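Local coordinates for protein carbohydrate deacetylase Agd3 (Neosartorya fumigata, PDB 6NWZ) that is a zinc-binding carbohydrate esterase that probably removes N-acetyl groups from the fungal exopolysaccharide galactosaminogalactan, and is required for biofilm formation by Aspergillus fumigatus, at residues Asn279-Trp284 / Asp381-Ile386; Pro286-Lys291 / Ala572-Ile577; Thr494-Asn499 / Gly518-Leu523; Thr576-Phe581 / Trp587-Ile592. One frame throughout, in Å; residues are numbered along the deposited sequence.

Contact 1 (Asn279-Trp284 / Asp381-Ile386)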
# COMPACT_ATOMS: atom_id res chain seq x y z
N ASN A 279 27.33 6.72 -5.10
CA ASN A 279 27.53 6.37 -6.51
C ASN A 279 27.04 4.95 -6.79
O ASN A 279 26.52 4.67 -7.88
CB ASN A 279 29.00 6.52 -6.89
CG ASN A 279 29.36 7.95 -7.23
OD1 ASN A 279 28.54 8.71 -7.73
ND2 ASN A 279 30.61 8.33 -6.94
N GLY A 280 27.20 4.04 -5.82
CA GLY A 280 26.67 2.70 -5.99
C GLY A 280 25.15 2.69 -6.04
O GLY A 280 24.55 1.97 -6.86
N ILE A 281 24.51 3.48 -5.18
CA ILE A 281 23.05 3.55 -5.20
C ILE A 281 22.55 4.16 -6.50
O ILE A 281 21.57 3.69 -7.08
CB ILE A 281 22.54 4.33 -3.97
CG1 ILE A 281 23.09 3.71 -2.68
CG2 ILE A 281 21.03 4.38 -3.97
CD1 ILE A 281 22.57 2.32 -2.39
N SER A 282 23.22 5.21 -6.98
CA SER A 282 22.80 5.85 -8.22
C SER A 282 22.87 4.89 -9.39
O SER A 282 21.93 4.78 -10.19
CB SER A 282 23.67 7.08 -8.50
OG SER A 282 23.55 8.04 -7.47
N ALA A 283 23.99 4.16 -9.52
CA ALA A 283 24.14 3.22 -10.62
C ALA A 283 23.11 2.10 -10.54
O ALA A 283 22.76 1.51 -11.57
CB ALA A 283 25.55 2.65 -10.62
N TRP A 284 22.61 1.81 -9.34
CA TRP A 284 21.70 0.70 -9.14
C TRP A 284 20.25 1.06 -9.42
O TRP A 284 19.44 0.16 -9.68
CB TRP A 284 21.85 0.18 -7.70
CG TRP A 284 20.76 -0.73 -7.24
CD1 TRP A 284 20.68 -2.08 -7.44
CD2 TRP A 284 19.61 -0.37 -6.47
NE1 TRP A 284 19.53 -2.57 -6.85
CE2 TRP A 284 18.86 -1.54 -6.25
CE3 TRP A 284 19.13 0.84 -5.96
CZ2 TRP A 284 17.67 -1.54 -5.54
CZ3 TRP A 284 17.95 0.84 -5.25
CH2 TRP A 284 17.23 -0.34 -5.04
N ASP A 381 18.87 15.34 -9.24
CA ASP A 381 17.64 15.14 -9.99
C ASP A 381 17.31 13.66 -10.20
O ASP A 381 16.26 13.36 -10.78
CB ASP A 381 17.73 15.86 -11.34
CG ASP A 381 17.76 17.37 -11.19
OD1 ASP A 381 17.15 17.89 -10.23
OD2 ASP A 381 18.41 18.04 -12.03
N ALA A 382 18.16 12.75 -9.75
CA ALA A 382 17.83 11.33 -9.82
C ALA A 382 17.12 10.82 -8.58
O ALA A 382 16.63 9.69 -8.58
CB ALA A 382 19.11 10.52 -10.06
N PHE A 383 17.03 11.63 -7.53
CA PHE A 383 16.43 11.23 -6.27
C PHE A 383 15.31 12.19 -5.88
O PHE A 383 15.21 13.31 -6.39
CB PHE A 383 17.48 11.17 -5.14
CG PHE A 383 18.54 10.13 -5.35
CD1 PHE A 383 19.55 10.31 -6.28
CD2 PHE A 383 18.54 8.96 -4.59
CE1 PHE A 383 20.52 9.35 -6.47
CE2 PHE A 383 19.52 8.00 -4.77
CZ PHE A 383 20.51 8.19 -5.70
N GLY A 384 14.46 11.74 -4.95
CA GLY A 384 13.52 12.63 -4.30
C GLY A 384 14.12 13.30 -3.07
O GLY A 384 15.06 12.79 -2.46
N HIS A 385 13.56 14.45 -2.71
CA HIS A 385 14.12 15.24 -1.62
C HIS A 385 13.00 15.81 -0.76
O HIS A 385 12.00 16.31 -1.28
CB HIS A 385 15.01 16.35 -2.17
CG HIS A 385 16.07 15.86 -3.10
ND1 HIS A 385 17.31 15.44 -2.66
CD2 HIS A 385 16.06 15.67 -4.44
CE1 HIS A 385 18.03 15.03 -3.69
NE2 HIS A 385 17.29 15.16 -4.78
N ILE A 386 13.20 15.75 0.56
CA ILE A 386 12.24 16.28 1.51
C ILE A 386 13.00 16.62 2.79
O ILE A 386 14.08 16.09 3.05
CB ILE A 386 11.09 15.27 1.78
CG1 ILE A 386 9.93 15.95 2.52
CG2 ILE A 386 11.62 14.06 2.52
CD1 ILE A 386 8.87 14.99 2.99

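Contact 2 (Pro286-Lys291 / Ala572-Ile577)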
# COMPACT_ATOMS: atom_id res chain seq x y z
N PRO A 286 18.74 2.65 -12.12
CA PRO A 286 18.29 2.14 -13.43
C PRO A 286 18.30 0.62 -13.51
O PRO A 286 17.49 0.05 -14.25
CB PRO A 286 19.28 2.77 -14.42
CG PRO A 286 20.45 3.18 -13.59
CD PRO A 286 19.89 3.56 -12.27
N THR A 287 19.18 -0.04 -12.76
CA THR A 287 19.23 -1.50 -12.79
C THR A 287 17.93 -2.11 -12.25
O THR A 287 17.36 -3.02 -12.87
CB THR A 287 20.42 -2.00 -11.97
OG1 THR A 287 21.63 -1.49 -12.54
CG2 THR A 287 20.45 -3.52 -11.95
N ILE A 288 17.46 -1.62 -11.11
CA ILE A 288 16.23 -2.16 -10.52
C ILE A 288 15.01 -1.70 -11.31
O ILE A 288 14.00 -2.40 -11.37
CB ILE A 288 16.14 -1.78 -9.03
CG1 ILE A 288 15.02 -2.57 -8.34
CG2 ILE A 288 15.92 -0.28 -8.85
CD1 ILE A 288 15.26 -4.06 -8.31
N ASN A 289 15.09 -0.53 -11.96
CA ASN A 289 13.99 -0.08 -12.81
C ASN A 289 13.77 -1.04 -13.97
O ASN A 289 12.62 -1.37 -14.30
CB ASN A 289 14.25 1.33 -13.32
CG ASN A 289 13.72 2.40 -12.37
OD1 ASN A 289 12.59 2.85 -12.50
ND2 ASN A 289 14.55 2.80 -11.41
N ALA A 290 14.85 -1.50 -14.60
CA ALA A 290 14.73 -2.44 -15.71
C ALA A 290 14.26 -3.83 -15.28
O ALA A 290 14.03 -4.68 -16.14
CB ALA A 290 16.06 -2.55 -16.44
N LYS A 291 14.13 -4.08 -13.98
CA LYS A 291 13.57 -5.34 -13.50
C LYS A 291 12.06 -5.28 -13.32
O LYS A 291 11.43 -6.32 -13.07
CB LYS A 291 14.21 -5.75 -12.17
CG LYS A 291 15.70 -6.00 -12.26
CD LYS A 291 16.22 -6.63 -10.97
CE LYS A 291 17.69 -6.98 -11.11
NZ LYS A 291 18.22 -7.68 -9.91
N ALA A 572 19.12 -4.84 -0.88
CA ALA A 572 18.69 -6.23 -0.74
C ALA A 572 17.20 -6.33 -0.43
O ALA A 572 16.53 -7.28 -0.87
CB ALA A 572 19.50 -6.94 0.34
N TRP A 573 16.67 -5.37 0.32
CA TRP A 573 15.24 -5.37 0.61
C TRP A 573 14.44 -5.04 -0.65
O TRP A 573 13.48 -5.74 -0.99
CB TRP A 573 14.93 -4.38 1.73
CG TRP A 573 13.48 -4.36 2.16
CD1 TRP A 573 12.91 -5.08 3.17
CD2 TRP A 573 12.43 -3.56 1.59
NE1 TRP A 573 11.57 -4.79 3.26
CE2 TRP A 573 11.25 -3.86 2.30
CE3 TRP A 573 12.37 -2.64 0.55
CZ2 TRP A 573 10.02 -3.27 2.01
CZ3 TRP A 573 11.15 -2.04 0.26
CH2 TRP A 573 9.99 -2.36 0.98
N VAL A 574 14.84 -3.99 -1.36
CA VAL A 574 14.13 -3.60 -2.58
C VAL A 574 14.22 -4.70 -3.63
O VAL A 574 13.23 -5.03 -4.29
CB VAL A 574 14.67 -2.25 -3.10
CG1 VAL A 574 13.99 -1.86 -4.41
CG2 VAL A 574 14.49 -1.17 -2.05
N GLU A 575 15.40 -5.30 -3.79
CA GLU A 575 15.53 -6.42 -4.72
C GLU A 575 14.57 -7.54 -4.37
O GLU A 575 13.91 -8.11 -5.25
CB GLU A 575 16.98 -6.92 -4.74
CG GLU A 575 17.96 -5.98 -5.42
CD GLU A 575 17.84 -6.01 -6.94
OE1 GLU A 575 17.14 -6.90 -7.47
OE2 GLU A 575 18.45 -5.14 -7.60
N THR A 576 14.47 -7.88 -3.08
CA THR A 576 13.57 -8.95 -2.67
C THR A 576 12.12 -8.59 -2.98
O THR A 576 11.36 -9.41 -3.50
CB THR A 576 13.75 -9.22 -1.18
OG1 THR A 576 15.06 -9.74 -0.95
CG2 THR A 576 12.70 -10.21 -0.67
N ILE A 577 11.73 -7.35 -2.68
CA ILE A 577 10.33 -6.95 -2.82
C ILE A 577 9.95 -6.81 -4.29
O ILE A 577 8.90 -7.30 -4.72
CB ILE A 577 10.08 -5.66 -2.02
CG1 ILE A 577 9.60 -5.99 -0.61
CG2 ILE A 577 9.10 -4.74 -2.73
CD1 ILE A 577 10.56 -6.83 0.21

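Contact 3 (Thr494-Asn499 / Gly518-Leu523)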
# COMPACT_ATOMS: atom_id res chain seq x y z
N THR A 494 10.26 -1.50 8.67
CA THR A 494 10.83 -2.77 8.23
C THR A 494 11.85 -3.24 9.25
O THR A 494 12.26 -2.50 10.15
CB THR A 494 11.49 -2.63 6.85
OG1 THR A 494 12.60 -1.73 6.94
CG2 THR A 494 10.50 -2.08 5.84
N ARG A 495 12.25 -4.50 9.11
CA ARG A 495 13.32 -5.08 9.92
C ARG A 495 14.71 -4.63 9.46
O ARG A 495 15.71 -5.08 10.03
CB ARG A 495 13.23 -6.60 9.90
CG ARG A 495 12.00 -7.13 10.62
CD ARG A 495 11.66 -8.55 10.21
NE ARG A 495 10.40 -8.99 10.80
CZ ARG A 495 9.20 -8.77 10.26
NH1 ARG A 495 9.10 -8.11 9.11
NH2 ARG A 495 8.11 -9.20 10.87
N ILE A 496 14.79 -3.76 8.45
CA ILE A 496 16.02 -3.06 8.13
C ILE A 496 16.08 -1.85 9.07
O ILE A 496 15.50 -0.80 8.78
CB ILE A 496 16.07 -2.63 6.65
CG1 ILE A 496 15.75 -3.82 5.74
CG2 ILE A 496 17.43 -2.05 6.31
CD1 ILE A 496 16.70 -4.99 5.90
N TYR A 497 16.77 -2.01 10.19
CA TYR A 497 16.64 -1.07 11.30
C TYR A 497 17.46 0.19 11.07
O TYR A 497 18.44 0.22 10.31
CB TYR A 497 17.04 -1.75 12.61
CG TYR A 497 16.15 -2.91 12.98
CD1 TYR A 497 14.83 -2.71 13.36
CD2 TYR A 497 16.63 -4.22 12.93
CE1 TYR A 497 14.01 -3.77 13.70
CE2 TYR A 497 15.81 -5.29 13.26
CZ TYR A 497 14.50 -5.06 13.65
OH TYR A 497 13.68 -6.11 13.98
N TYR A 498 17.06 1.26 11.77
CA TYR A 498 17.58 2.59 11.50
C TYR A 498 19.06 2.71 11.84
O TYR A 498 19.75 3.57 11.27
CB TYR A 498 16.80 3.63 12.30
CG TYR A 498 17.30 3.82 13.72
CD1 TYR A 498 16.99 2.91 14.72
CD2 TYR A 498 18.09 4.92 14.06
CE1 TYR A 498 17.45 3.08 16.02
CE2 TYR A 498 18.55 5.10 15.35
CZ TYR A 498 18.22 4.18 16.33
OH TYR A 498 18.68 4.36 17.61
N ASN A 499 19.56 1.90 12.77
CA ASN A 499 20.92 2.02 13.27
C ASN A 499 21.78 0.84 12.82
O ASN A 499 22.66 0.37 13.54
CB ASN A 499 20.93 2.14 14.79
CG ASN A 499 20.20 0.99 15.47
OD1 ASN A 499 19.38 0.30 14.86
ND2 ASN A 499 20.50 0.78 16.75
N GLY A 518 17.36 -16.77 12.44
CA GLY A 518 17.80 -17.19 11.13
C GLY A 518 18.84 -16.25 10.58
O GLY A 518 19.46 -15.47 11.32
N SER A 519 19.03 -16.32 9.27
CA SER A 519 20.01 -15.51 8.57
C SER A 519 19.35 -14.26 8.01
O SER A 519 18.19 -13.95 8.29
CB SER A 519 20.67 -16.33 7.46
OG SER A 519 19.73 -16.63 6.45
N PHE A 520 20.10 -13.52 7.18
CA PHE A 520 19.54 -12.34 6.54
C PHE A 520 18.51 -12.72 5.49
O PHE A 520 17.55 -11.97 5.27
CB PHE A 520 20.67 -11.51 5.93
CG PHE A 520 20.24 -10.17 5.39
CD1 PHE A 520 19.46 -9.32 6.15
CD2 PHE A 520 20.63 -9.77 4.12
CE1 PHE A 520 19.06 -8.08 5.64
CE2 PHE A 520 20.24 -8.54 3.61
CZ PHE A 520 19.46 -7.69 4.37
N ASP A 521 18.67 -13.88 4.85
CA ASP A 521 17.66 -14.34 3.90
C ASP A 521 16.35 -14.68 4.61
O ASP A 521 15.27 -14.43 4.07
CB ASP A 521 18.17 -15.56 3.13
CG ASP A 521 19.19 -15.20 2.06
OD1 ASP A 521 19.22 -14.03 1.62
OD2 ASP A 521 19.95 -16.09 1.65
N ASP A 522 16.44 -15.25 5.81
CA ASP A 522 15.24 -15.47 6.61
C ASP A 522 14.53 -14.16 6.92
O ASP A 522 13.30 -14.08 6.83
CB ASP A 522 15.61 -16.20 7.90
CG ASP A 522 16.08 -17.62 7.64
OD1 ASP A 522 15.39 -18.33 6.89
OD2 ASP A 522 17.15 -18.01 8.17
N LEU A 523 15.29 -13.12 7.26
CA LEU A 523 14.69 -11.81 7.51
C LEU A 523 14.06 -11.25 6.24
O LEU A 523 12.95 -10.71 6.28
CB LEU A 523 15.74 -10.84 8.06
CG LEU A 523 15.35 -9.40 8.41
CD1 LEU A 523 16.24 -8.89 9.53
CD2 LEU A 523 15.45 -8.47 7.21

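Contact 4 (Thr576-Phe581 / Trp587-Ile592)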
# COMPACT_ATOMS: atom_id res chain seq x y z
N THR A 576 14.47 -7.88 -3.08
CA THR A 576 13.57 -8.95 -2.67
C THR A 576 12.12 -8.59 -2.98
O THR A 576 11.36 -9.41 -3.50
CB THR A 576 13.75 -9.22 -1.18
OG1 THR A 576 15.06 -9.74 -0.95
CG2 THR A 576 12.70 -10.21 -0.67
N ILE A 577 11.73 -7.35 -2.68
CA ILE A 577 10.33 -6.95 -2.82
C ILE A 577 9.95 -6.81 -4.29
O ILE A 577 8.90 -7.30 -4.72
CB ILE A 577 10.08 -5.66 -2.02
CG1 ILE A 577 9.60 -5.99 -0.61
CG2 ILE A 577 9.10 -4.74 -2.73
CD1 ILE A 577 10.56 -6.83 0.21
N VAL A 578 10.81 -6.16 -5.09
CA VAL A 578 10.48 -5.91 -6.49
C VAL A 578 10.41 -7.21 -7.27
O VAL A 578 9.49 -7.41 -8.08
CB VAL A 578 11.50 -4.94 -7.11
CG1 VAL A 578 11.30 -4.86 -8.61
CG2 VAL A 578 11.39 -3.56 -6.47
N GLN A 579 11.37 -8.11 -7.06
CA GLN A 579 11.39 -9.35 -7.83
C GLN A 579 10.18 -10.22 -7.51
O GLN A 579 9.63 -10.88 -8.40
CB GLN A 579 12.69 -10.11 -7.56
CG GLN A 579 13.92 -9.38 -8.08
CD GLN A 579 15.20 -10.17 -7.88
OE1 GLN A 579 15.21 -11.40 -7.98
NE2 GLN A 579 16.29 -9.47 -7.60
N GLU A 580 9.75 -10.25 -6.25
CA GLU A 580 8.58 -11.04 -5.90
C GLU A 580 7.31 -10.43 -6.48
O GLU A 580 6.44 -11.15 -7.00
CB GLU A 580 8.46 -11.18 -4.39
CG GLU A 580 7.31 -12.08 -3.96
CD GLU A 580 7.55 -13.54 -4.32
OE1 GLU A 580 8.69 -13.90 -4.70
OE2 GLU A 580 6.59 -14.33 -4.21
N PHE A 581 7.17 -9.10 -6.39
CA PHE A 581 6.03 -8.43 -6.99
C PHE A 581 5.93 -8.74 -8.48
O PHE A 581 4.84 -9.04 -8.99
CB PHE A 581 6.14 -6.93 -6.74
CG PHE A 581 5.01 -6.12 -7.30
CD1 PHE A 581 3.87 -5.89 -6.55
CD2 PHE A 581 5.10 -5.55 -8.57
CE1 PHE A 581 2.82 -5.13 -7.06
CE2 PHE A 581 4.06 -4.80 -9.08
CZ PHE A 581 2.92 -4.58 -8.33
N TRP A 587 1.72 -5.67 -13.02
CA TRP A 587 1.36 -4.28 -12.81
C TRP A 587 2.61 -3.40 -12.76
O TRP A 587 3.71 -3.88 -12.44
CB TRP A 587 0.59 -4.12 -11.50
CG TRP A 587 -0.56 -5.06 -11.33
CD1 TRP A 587 -1.22 -5.74 -12.31
CD2 TRP A 587 -1.19 -5.41 -10.10
NE1 TRP A 587 -2.22 -6.51 -11.76
CE2 TRP A 587 -2.22 -6.32 -10.40
CE3 TRP A 587 -0.98 -5.06 -8.77
CZ2 TRP A 587 -3.04 -6.88 -9.42
CZ3 TRP A 587 -1.79 -5.60 -7.79
CH2 TRP A 587 -2.80 -6.50 -8.12
N PRO A 588 2.48 -2.12 -13.07
CA PRO A 588 3.59 -1.19 -12.88
C PRO A 588 3.83 -0.91 -11.41
O PRO A 588 2.94 -1.06 -10.56
CB PRO A 588 3.14 0.08 -13.62
CG PRO A 588 2.03 -0.37 -14.52
CD PRO A 588 1.36 -1.50 -13.80
N LEU A 589 5.06 -0.51 -11.10
CA LEU A 589 5.41 0.08 -9.82
C LEU A 589 5.76 1.54 -10.06
O LEU A 589 6.69 1.84 -10.82
CB LEU A 589 6.59 -0.65 -9.17
CG LEU A 589 6.35 -2.07 -8.65
CD1 LEU A 589 7.67 -2.74 -8.30
CD2 LEU A 589 5.44 -2.04 -7.44
N VAL A 590 5.01 2.44 -9.44
CA VAL A 590 5.17 3.87 -9.68
C VAL A 590 5.56 4.54 -8.36
O VAL A 590 4.83 4.44 -7.37
CB VAL A 590 3.89 4.50 -10.25
CG1 VAL A 590 4.11 5.97 -10.48
CG2 VAL A 590 3.51 3.81 -11.55
N THR A 591 6.71 5.20 -8.36
CA THR A 591 7.15 6.00 -7.23
C THR A 591 6.68 7.44 -7.43
O THR A 591 6.83 7.99 -8.53
CB THR A 591 8.67 5.96 -7.07
OG1 THR A 591 9.10 4.62 -6.80
CG2 THR A 591 9.12 6.85 -5.92
N ILE A 592 6.11 8.03 -6.39
CA ILE A 592 5.72 9.43 -6.40
C ILE A 592 6.34 10.12 -5.19
O ILE A 592 6.67 9.48 -4.19
CB ILE A 592 4.19 9.62 -6.41
CG1 ILE A 592 3.55 8.96 -5.19
CG2 ILE A 592 3.60 9.03 -7.67
CD1 ILE A 592 2.04 9.00 -5.21

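Contact 1 (Asn279-Trp284 / Asp381-Ile386)
The helical turn carrying I281 and S282 lies beside F383, in the segment that carries strand 384-387; the backbones come nearest at S282 and A382, whose CA atoms are 7.6 Å apart. The fold here is alpha/beta. Helix 275-289 forms the crossover between the parallel neighbouring strands 252-257 and 300-304, and strand 384-387 is the next strand beyond 300-304, so G384 and I386 hydrogen-bond to the V302 backbone. F383 spans the gap because its ring reaches across edge first, presenting CE1, CZ and CE2 to the helix. I281 and F383 cross at about a right angle: CG2 of I281, the branch anti to its backbone N, packs at the ring edge, 4.0 Å from CE2, an apolar pair suited to a buried place. W373 touches both S282 and F383, and W374 packs edge-to-face with the phenyl ring. Serine is small enough to sit close to the ring, and its polar end is satisfied within its own helix by a hydrogen bond to M278 O. The hydroxyl lies beside its backbone N (chi1 -61°), which also puts OG in the plane of the F383 ring, at its rim, 3.4 Å from CE1.

Contact 2 (Pro286-Lys291 / Ala572-Ile577)
K291 and E575 form the salt bridge that ties these segments together, with K291 NZ 2.8 Å from E575 OE1. The ammonium comes to the syn side of that oxygen, tilted 32° out of the carboxylate plane. Lysine suits the place because its chain runs extended beyond CG and carries the charge from the C-terminal part of segment 286-291 to the facing helix, crossing the glutamate at about a right angle. The glutamate instead bends at CB-CG (chi2 -75°), which swings its carboxylate toward the lysine. Both of its oxygens have further partners: OE1 accepts from Q579 NE2, one turn along, and OE2 from W284 NE1. With these donors and the lysine around it, the buried carboxylate is probably kept ionised.

Next to this polar cluster lies I288. I288 and E575 lie alongside each other, pointing opposite ways, and I288 CD1 is 3.4 Å from E575 OE2, so the methyl helps to bury the carboxylate. Closer to the backbone, I288 CG1 meets V574 CG1 at 4.1 Å; both gamma carbons stand anti to their backbone N. The branched side chains fill the interface between the helices, and Y298 touches both.

Helices 275-289 and 569-584 follow the adjacent parallel strands 252-257 and 542-546, and such packing between neighbouring helices is characteristic of an alpha/beta fold, consistent with the barrel-like domain of polysaccharide deacetylases.

Contact 3 (Thr494-Asn499 / Gly518-Leu523)
I496 and L523 meet through their outermost methyls, placed by their torsions. In I496, CG1 stands anti to the carbonyl carbon and a second bend (chi2 -59°) sends CD1 toward the helix. L523 holds CG anti to its backbone N (chi1 -180°), projecting both methyls to the loop. I496 CD1 is 3.9 Å from L523 CD2 and also 3.9 Å from F520 CE1, where it lies at the edge of the ring, in its plane. The longer arm of isoleucine, CG1-CD1, is slim enough to fit between the leucine and the phenyl ring.

R495 contributes its aliphatic part: L523 runs beside it, head to tail, with CD1 3.8 Å from R495 CB. The guanidinium continues to E527, forming a salt bridge through NH1. The loop follows strand 487-492 of the deacetylase domain's mostly parallel sheet and packs on the start of helix 520-536, whose D530 and H534 bind a zinc ion; the R495 side chain comes within about 5 Å of that of D530.

The helix start is fixed by a capping box. D522 OD2 accepts from S519 N at 2.8 Å through its anti lone pair, while S519 OG takes a weak bond from D521 N. Serine suits the N-cap because its short hydroxyl folds back onto the first turn. Helix 569-584 packs against the same cluster, with I569 touching both I496 and F520.

Contact 4 (Thr576-Phe581 / Trp587-Ile592)
Helix 569-584 is followed by a loop that doubles back along it, and F581 and L589 form the centre of the packing between the two. F581 suits the place because its large flat ring offers a face to one loop residue and a rim to another. L589 CD2 sits over one face, 3.6 Å from the ring centroid and only 17° off its normal, a CH-pi contact. The two side chains overlap lengthwise from opposite ends, which brings CD2 over the ring, and the phenyl, with CG anti to its backbone N (chi1 -179°), extends from the helix toward the loop. The other leucine methyl turns to the preceding turn of the helix, where L589 CD1 lies 4.2 Å from V578 CG1; a leucine, with its fork of two methyls, can serve both partners.

Around the rim of the ring the partner is W587. Its carbonyl O lies in the plane of the phenyl at the edge, 3.5 Å from F581 CE2, and that oxygen is satisfied by a hydrogen bond from N293 ND2. The indole and phenyl side chains cross at about a right angle, with W587 CE3 4.0 Å from F581 CZ.

W587 also reaches away from the helix: its NE1 donates to A156 O, consistent with a place near the border with the carbohydrate-binding module, and R246 makes a cation-pi contact with its ring. Further along, L589 and T591 bond to the backbone of S297. A loop folding back on the helix it follows, sealed by an aromatic-aliphatic cluster, is typical of a helix-loop connection packed into a core.

Overall arrangement
All four contacts lie in the deacetylase domain, and helix 569-584 links most of them. It is a partner in contacts 2 and 4, which share T576 and I577, and it touches contact 3, through A572 on F520 and W573 on T494 and I496. Contact 1 shares helix 275-289 with contact 2 and adjoins it at W284, which also packs on V574. Contacts 1, 2 and 4 are buried, whereas contact 3 is partly buried and the nearest to a zinc-binding residue. Their chemistry differs: contact 2 carries the salt bridge, contacts 1 and 4 rest on aromatic packing at a ring edge and a ring face, and contact 3 joins aliphatic groups and the rim of F520 beside a capped helix start.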